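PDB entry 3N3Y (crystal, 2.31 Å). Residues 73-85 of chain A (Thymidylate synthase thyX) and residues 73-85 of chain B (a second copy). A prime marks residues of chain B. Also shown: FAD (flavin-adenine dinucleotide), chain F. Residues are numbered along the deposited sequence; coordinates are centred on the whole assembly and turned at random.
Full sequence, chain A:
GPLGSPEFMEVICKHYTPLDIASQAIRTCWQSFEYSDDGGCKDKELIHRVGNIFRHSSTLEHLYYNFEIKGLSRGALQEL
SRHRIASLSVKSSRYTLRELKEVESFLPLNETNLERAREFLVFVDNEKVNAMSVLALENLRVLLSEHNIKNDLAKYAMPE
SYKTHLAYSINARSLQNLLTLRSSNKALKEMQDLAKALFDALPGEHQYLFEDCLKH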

# COMPACT_ATOMS: atom_id res chain seq x y z
N SER A 73 -16.26 11.50 -15.85
CA SER A 73 -16.97 10.38 -16.45
C SER A 73 -16.61 9.08 -15.72
O SER A 73 -15.55 9.00 -15.08
CB SER A 73 -16.64 10.26 -17.94
OG SER A 73 -15.36 9.69 -18.16
N ARG A 74 -17.48 8.08 -15.82
CA ARG A 74 -17.20 6.76 -15.27
C ARG A 74 -15.98 6.15 -15.95
O ARG A 74 -15.19 5.43 -15.31
CB ARG A 74 -18.39 5.80 -15.45
CG ARG A 74 -19.69 6.29 -14.87
CD ARG A 74 -19.95 5.74 -13.49
NE ARG A 74 -20.08 4.29 -13.49
CZ ARG A 74 -20.17 3.56 -12.38
NH1 ARG A 74 -20.13 4.15 -11.18
NH2 ARG A 74 -20.26 2.23 -12.46
N GLY A 75 -15.83 6.42 -17.25
CA GLY A 75 -14.69 5.95 -18.01
C GLY A 75 -13.39 6.46 -17.40
O GLY A 75 -12.42 5.70 -17.28
N ALA A 76 -13.37 7.73 -17.01
CA ALA A 76 -12.17 8.31 -16.38
C ALA A 76 -12.00 7.81 -14.95
O ALA A 76 -10.88 7.68 -14.46
CB ALA A 76 -12.22 9.83 -16.41
N LEU A 77 -13.11 7.54 -14.27
CA LEU A 77 -13.07 6.91 -12.96
C LEU A 77 -12.34 5.56 -13.02
O LEU A 77 -11.60 5.22 -12.12
CB LEU A 77 -14.49 6.72 -12.41
CG LEU A 77 -14.58 5.99 -11.08
CD1 LEU A 77 -13.93 6.85 -9.98
CD2 LEU A 77 -16.03 5.64 -10.72
N GLN A 78 -12.57 4.80 -14.09
CA GLN A 78 -11.89 3.51 -14.28
C GLN A 78 -10.38 3.69 -14.17
O GLN A 78 -9.70 2.88 -13.55
CB GLN A 78 -12.20 2.89 -15.65
CG GLN A 78 -13.61 2.34 -15.86
CD GLN A 78 -13.73 0.89 -15.40
OE1 GLN A 78 -12.90 0.38 -14.64
NE2 GLN A 78 -14.78 0.22 -15.86
N GLU A 79 -9.87 4.76 -14.78
CA GLU A 79 -8.43 5.02 -14.78
C GLU A 79 -7.93 5.63 -13.46
O GLU A 79 -6.87 5.27 -12.96
CB GLU A 79 -8.05 5.91 -15.96
CG GLU A 79 -8.49 5.34 -17.30
CD GLU A 79 -7.98 6.15 -18.49
OE1 GLU A 79 -7.26 7.15 -18.25
OE2 GLU A 79 -8.28 5.78 -19.65
N LEU A 80 -8.69 6.57 -12.90
CA LEU A 80 -8.30 7.17 -11.63
C LEU A 80 -8.22 6.11 -10.52
O LEU A 80 -7.27 6.09 -9.74
CB LEU A 80 -9.26 8.29 -11.24
CG LEU A 80 -8.96 9.09 -9.98
CD1 LEU A 80 -7.62 9.79 -10.11
CD2 LEU A 80 -10.08 10.10 -9.73
N SER A 81 -9.22 5.22 -10.47
CA SER A 81 -9.23 4.07 -9.55
C SER A 81 -7.97 3.21 -9.55
O SER A 81 -7.67 2.58 -8.53
CB SER A 81 -10.43 3.17 -9.86
OG SER A 81 -11.61 3.79 -9.41
N ARG A 82 -7.23 3.19 -10.66
CA ARG A 82 -6.00 2.38 -10.76
C ARG A 82 -4.80 2.96 -10.00
O ARG A 82 -3.79 2.27 -9.79
CB ARG A 82 -5.63 2.11 -12.23
CG ARG A 82 -6.68 1.28 -12.99
CD ARG A 82 -6.75 -0.15 -12.43
NE ARG A 82 -5.46 -0.82 -12.58
CZ ARG A 82 -5.06 -1.42 -13.69
NH1 ARG A 82 -5.85 -1.47 -14.74
NH2 ARG A 82 -3.86 -2.00 -13.75
N HIS A 83 -4.89 4.22 -9.60
CA HIS A 83 -3.89 4.78 -8.68
C HIS A 83 -4.22 4.36 -7.25
O HIS A 83 -5.12 4.91 -6.62
CB HIS A 83 -3.76 6.28 -8.83
CG HIS A 83 -3.17 6.68 -10.14
ND1 HIS A 83 -1.82 6.96 -10.29
CD2 HIS A 83 -3.72 6.81 -11.37
CE1 HIS A 83 -1.58 7.26 -11.56
NE2 HIS A 83 -2.71 7.17 -12.23
N ARG A 84 -3.49 3.37 -6.77
CA ARG A 84 -3.86 2.66 -5.56
C ARG A 84 -3.49 3.41 -4.28
O ARG A 84 -4.11 3.21 -3.22
CB ARG A 84 -3.23 1.26 -5.58
CG ARG A 84 -3.81 0.38 -6.67
CD ARG A 84 -2.92 -0.78 -6.95
NE ARG A 84 -1.68 -0.36 -7.58
CZ ARG A 84 -0.74 -1.21 -7.98
NH1 ARG A 84 -0.93 -2.51 -7.82
NH2 ARG A 84 0.37 -0.76 -8.55
N ILE A 85 -2.49 4.27 -4.37
CA ILE A 85 -2.07 4.99 -3.18
C ILE A 85 -2.83 6.29 -3.04
O ILE A 85 -2.29 7.38 -3.24
CB ILE A 85 -0.57 5.19 -3.14
CG1 ILE A 85 0.11 3.85 -3.46
CG2 ILE A 85 -0.15 5.70 -1.75
CD1 ILE A 85 1.60 3.88 -3.24
N SER B 73 -17.66 -7.88 -16.67
CA SER B 73 -18.09 -6.60 -17.25
C SER B 73 -17.22 -5.43 -16.75
O SER B 73 -16.62 -5.52 -15.69
CB SER B 73 -19.56 -6.31 -16.91
OG SER B 73 -19.71 -5.80 -15.59
N ARG B 74 -17.19 -4.34 -17.50
CA ARG B 74 -16.56 -3.09 -17.06
C ARG B 74 -17.20 -2.54 -15.78
O ARG B 74 -16.53 -1.95 -14.94
CB ARG B 74 -16.64 -2.02 -18.16
CG ARG B 74 -16.22 -2.49 -19.54
CD ARG B 74 -14.78 -2.13 -19.83
NE ARG B 74 -14.61 -0.68 -19.83
CZ ARG B 74 -13.43 -0.06 -19.89
NH1 ARG B 74 -12.30 -0.75 -19.96
NH2 ARG B 74 -13.39 1.26 -19.86
N GLY B 75 -18.50 -2.74 -15.64
CA GLY B 75 -19.19 -2.37 -14.41
C GLY B 75 -18.59 -3.07 -13.21
O GLY B 75 -18.31 -2.42 -12.20
N ALA B 76 -18.38 -4.38 -13.31
CA ALA B 76 -17.76 -5.16 -12.22
C ALA B 76 -16.31 -4.75 -12.03
O ALA B 76 -15.82 -4.67 -10.91
CB ALA B 76 -17.86 -6.66 -12.47
N LEU B 77 -15.63 -4.49 -13.14
CA LEU B 77 -14.25 -4.03 -13.10
C LEU B 77 -14.08 -2.74 -12.26
O LEU B 77 -13.05 -2.57 -11.62
CB LEU B 77 -13.73 -3.80 -14.52
CG LEU B 77 -12.33 -3.25 -14.66
CD1 LEU B 77 -11.30 -4.31 -14.24
CD2 LEU B 77 -12.08 -2.78 -16.09
N GLN B 78 -15.05 -1.85 -12.27
CA GLN B 78 -14.97 -0.63 -11.45
C GLN B 78 -14.87 -1.00 -9.97
O GLN B 78 -14.17 -0.35 -9.21
CB GLN B 78 -16.20 0.27 -11.64
CG GLN B 78 -16.32 0.89 -13.01
CD GLN B 78 -15.73 2.30 -13.07
OE1 GLN B 78 -14.86 2.67 -12.27
NE2 GLN B 78 -16.22 3.10 -14.00
N GLU B 79 -15.58 -2.05 -9.58
CA GLU B 79 -15.65 -2.46 -8.20
C GLU B 79 -14.40 -3.26 -7.80
O GLU B 79 -13.80 -3.00 -6.76
CB GLU B 79 -16.96 -3.24 -7.93
CG GLU B 79 -18.21 -2.36 -8.15
CD GLU B 79 -19.54 -3.04 -7.80
OE1 GLU B 79 -19.56 -4.25 -7.48
OE2 GLU B 79 -20.59 -2.34 -7.84
N LEU B 80 -14.00 -4.19 -8.65
CA LEU B 80 -12.79 -4.96 -8.41
C LEU B 80 -11.54 -4.07 -8.29
O LEU B 80 -10.66 -4.33 -7.48
CB LEU B 80 -12.59 -5.99 -9.53
CG LEU B 80 -11.33 -6.86 -9.42
CD1 LEU B 80 -11.37 -7.67 -8.12
CD2 LEU B 80 -11.25 -7.79 -10.61
N SER B 81 -11.48 -3.01 -9.11
CA SER B 81 -10.36 -2.08 -9.12
C SER B 81 -10.14 -1.36 -7.79
O SER B 81 -9.09 -0.79 -7.57
CB SER B 81 -10.56 -1.00 -10.20
OG SER B 81 -10.35 -1.53 -11.48
N ARG B 82 -11.16 -1.36 -6.94
CA ARG B 82 -11.10 -0.61 -5.69
C ARG B 82 -10.37 -1.41 -4.61
O ARG B 82 -10.05 -0.88 -3.55
CB ARG B 82 -12.52 -0.22 -5.22
CG ARG B 82 -13.21 0.77 -6.17
CD ARG B 82 -12.49 2.13 -6.14
NE ARG B 82 -12.49 2.66 -4.78
CZ ARG B 82 -13.51 3.30 -4.25
NH1 ARG B 82 -14.60 3.53 -4.98
NH2 ARG B 82 -13.46 3.73 -3.00
N HIS B 83 -10.13 -2.69 -4.87
CA HIS B 83 -9.24 -3.45 -3.99
C HIS B 83 -7.81 -3.16 -4.38
O HIS B 83 -7.29 -3.68 -5.38
CB HIS B 83 -9.54 -4.94 -4.01
CG HIS B 83 -10.89 -5.26 -3.44
ND1 HIS B 83 -11.06 -5.67 -2.14
CD2 HIS B 83 -12.13 -5.17 -3.98
CE1 HIS B 83 -12.35 -5.86 -1.91
NE2 HIS B 83 -13.02 -5.56 -3.01
N ARG B 84 -7.21 -2.31 -3.56
CA ARG B 84 -5.94 -1.70 -3.87
C ARG B 84 -4.76 -2.64 -3.65
O ARG B 84 -3.75 -2.52 -4.34
CB ARG B 84 -5.79 -0.42 -3.04
CG ARG B 84 -6.72 0.69 -3.53
CD ARG B 84 -6.93 1.77 -2.50
NE ARG B 84 -7.57 1.24 -1.30
CZ ARG B 84 -7.80 1.94 -0.21
NH1 ARG B 84 -7.45 3.22 -0.16
NH2 ARG B 84 -8.38 1.37 0.84
N ILE B 85 -4.87 -3.56 -2.70
CA ILE B 85 -3.77 -4.48 -2.45
C ILE B 85 -3.84 -5.71 -3.36
O ILE B 85 -4.22 -6.80 -2.92
CB ILE B 85 -3.68 -4.94 -0.98
CG1 ILE B 85 -3.89 -3.76 -0.04
CG2 ILE B 85 -2.32 -5.63 -0.73
CD1 ILE B 85 -3.02 -2.57 -0.34
PA FAD F . -0.26 3.64 -7.69
O1A FAD F . -0.94 4.74 -6.93
O2A FAD F . -1.07 2.39 -7.91
O5B FAD F . 1.14 3.32 -6.98
C5B FAD F . 1.98 4.37 -6.54
C4B FAD F . 3.36 3.76 -6.46
O4B FAD F . 3.34 2.74 -5.47
C3B FAD F . 3.72 3.06 -7.76
O3B FAD F . 4.36 3.92 -8.67
C2B FAD F . 4.58 1.90 -7.32
O2B FAD F . 5.89 2.39 -7.13
C1B FAD F . 4.07 1.62 -5.92
N9A FAD F . 3.17 0.46 -5.82
C8A FAD F . 1.84 0.52 -5.51
N7A FAD F . 1.38 -0.75 -5.46
C5A FAD F . 2.39 -1.60 -5.72
C6A FAD F . 2.45 -2.99 -5.81
N6A FAD F . 1.41 -3.75 -5.43
N1A FAD F . 3.66 -3.57 -6.11
C2A FAD F . 4.78 -2.80 -6.32
N3A FAD F . 4.72 -1.44 -6.24
C4A FAD F . 3.53 -0.85 -5.95
N1 FAD F . -3.38 -0.57 -16.84
C2 FAD F . -3.79 -1.75 -17.46
O2 FAD F . -4.15 -2.72 -16.80
N3 FAD F . -3.81 -1.84 -18.83
C4 FAD F . -3.41 -0.76 -19.59
O4 FAD F . -3.44 -0.85 -20.82
C4X FAD F . -3.00 0.42 -18.97
N5 FAD F . -2.60 1.49 -19.73
C5X FAD F . -2.20 2.67 -19.13
C6 FAD F . -1.82 3.74 -19.95
C7 FAD F . -1.41 4.93 -19.37
C7M FAD F . -1.00 6.08 -20.25
C8 FAD F . -1.39 5.06 -17.98
C8M FAD F . -0.95 6.36 -17.37
C9 FAD F . -1.77 3.98 -17.17
C9A FAD F . -2.19 2.78 -17.74
N10 FAD F . -2.58 1.69 -16.96
C10 FAD F . -2.99 0.52 -17.59
C1' FAD F . -2.59 1.76 -15.46
C2' FAD F . -1.23 1.46 -14.84
O2' FAD F . -0.88 0.12 -15.07
C3' FAD F . -1.20 1.75 -13.33
O3' FAD F . -2.00 0.84 -12.60
C4' FAD F . -1.68 3.16 -13.00
O4' FAD F . -1.08 4.07 -13.89
C5' FAD F . -1.31 3.53 -11.57
O5' FAD F . 0.10 3.61 -11.53
P FAD F . 0.99 3.36 -10.20
O1P FAD F . 2.37 3.91 -10.40
O2P FAD F . 1.01 1.90 -9.84
O3P FAD F . 0.25 4.26 -9.09
O HOH W 1 -19.88 -0.39 -11.17
O HOH W 2 -11.88 3.84 -19.20
O HOH W 3 -10.37 0.16 -13.78
O HOH W 4 -13.95 2.34 -9.62

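The two copies of this stretch are joined by a reciprocal pair of side-chain-to-backbone hydrogen bonds, and these are the only direct hydrogen bonds between them. Gln78′ NE2 donates to Arg74 O at 2.9 Å, and Gln78 NE2 donates to Arg74′ O at the same distance. Each acceptor carbonyl already receives the amide of its own helix, Gln78 N to Arg74 O at 3.0 Å and Gln78′ N to Arg74′ O at 3.1 Å, so the glutamine amide adds a second donor to a helical carbonyl.

The helices cross at 38° with their axes 9.8 Å apart, and the two glutamines fill the space between them, contributing the largest buried areas of the 636 Å² total. Their CA-to-CB bonds point sideways, but the side chains bend across, bringing Gln78 CG within 3.3 Å of Gln78′ NE2. Glutamine suits this place because its amide offers a donor and an acceptor at one tip. While NE2 reaches the partner helix, OE1 faces water: water 3 lies within hydrogen-bonding distance of Gln78 O, Gln78 OE1 and Ser81′ OG (2.8, 2.7 and 2.9 Å), more acceptors than its two protons can serve at one time, and water 4 donates to Gln78′ O and Gln78′ OE1 while accepting from Ser81 OG. Two further waters link Arg74 NH2 to Gly75′ O and, through a weak bond, Arg74′ NH2 to Gly75 O.

Beyond the helical crossing, the small serines allow close approach, with Ser81 CB 4.2 Å from Ser81′ CB. The CA atoms come nearest at Arg84, with Arg84 CA 5.1 Å from Arg84′ CA, and Arg84 CD packs 3.2 Å from Arg84′ O. The Arg84 guanidinium meanwhile serves the flavin: NE donates to FAD O2A at 2.8 Å and NH2 to FAD O2P at 3.0 Å, its positive charge matching the pyrophosphate.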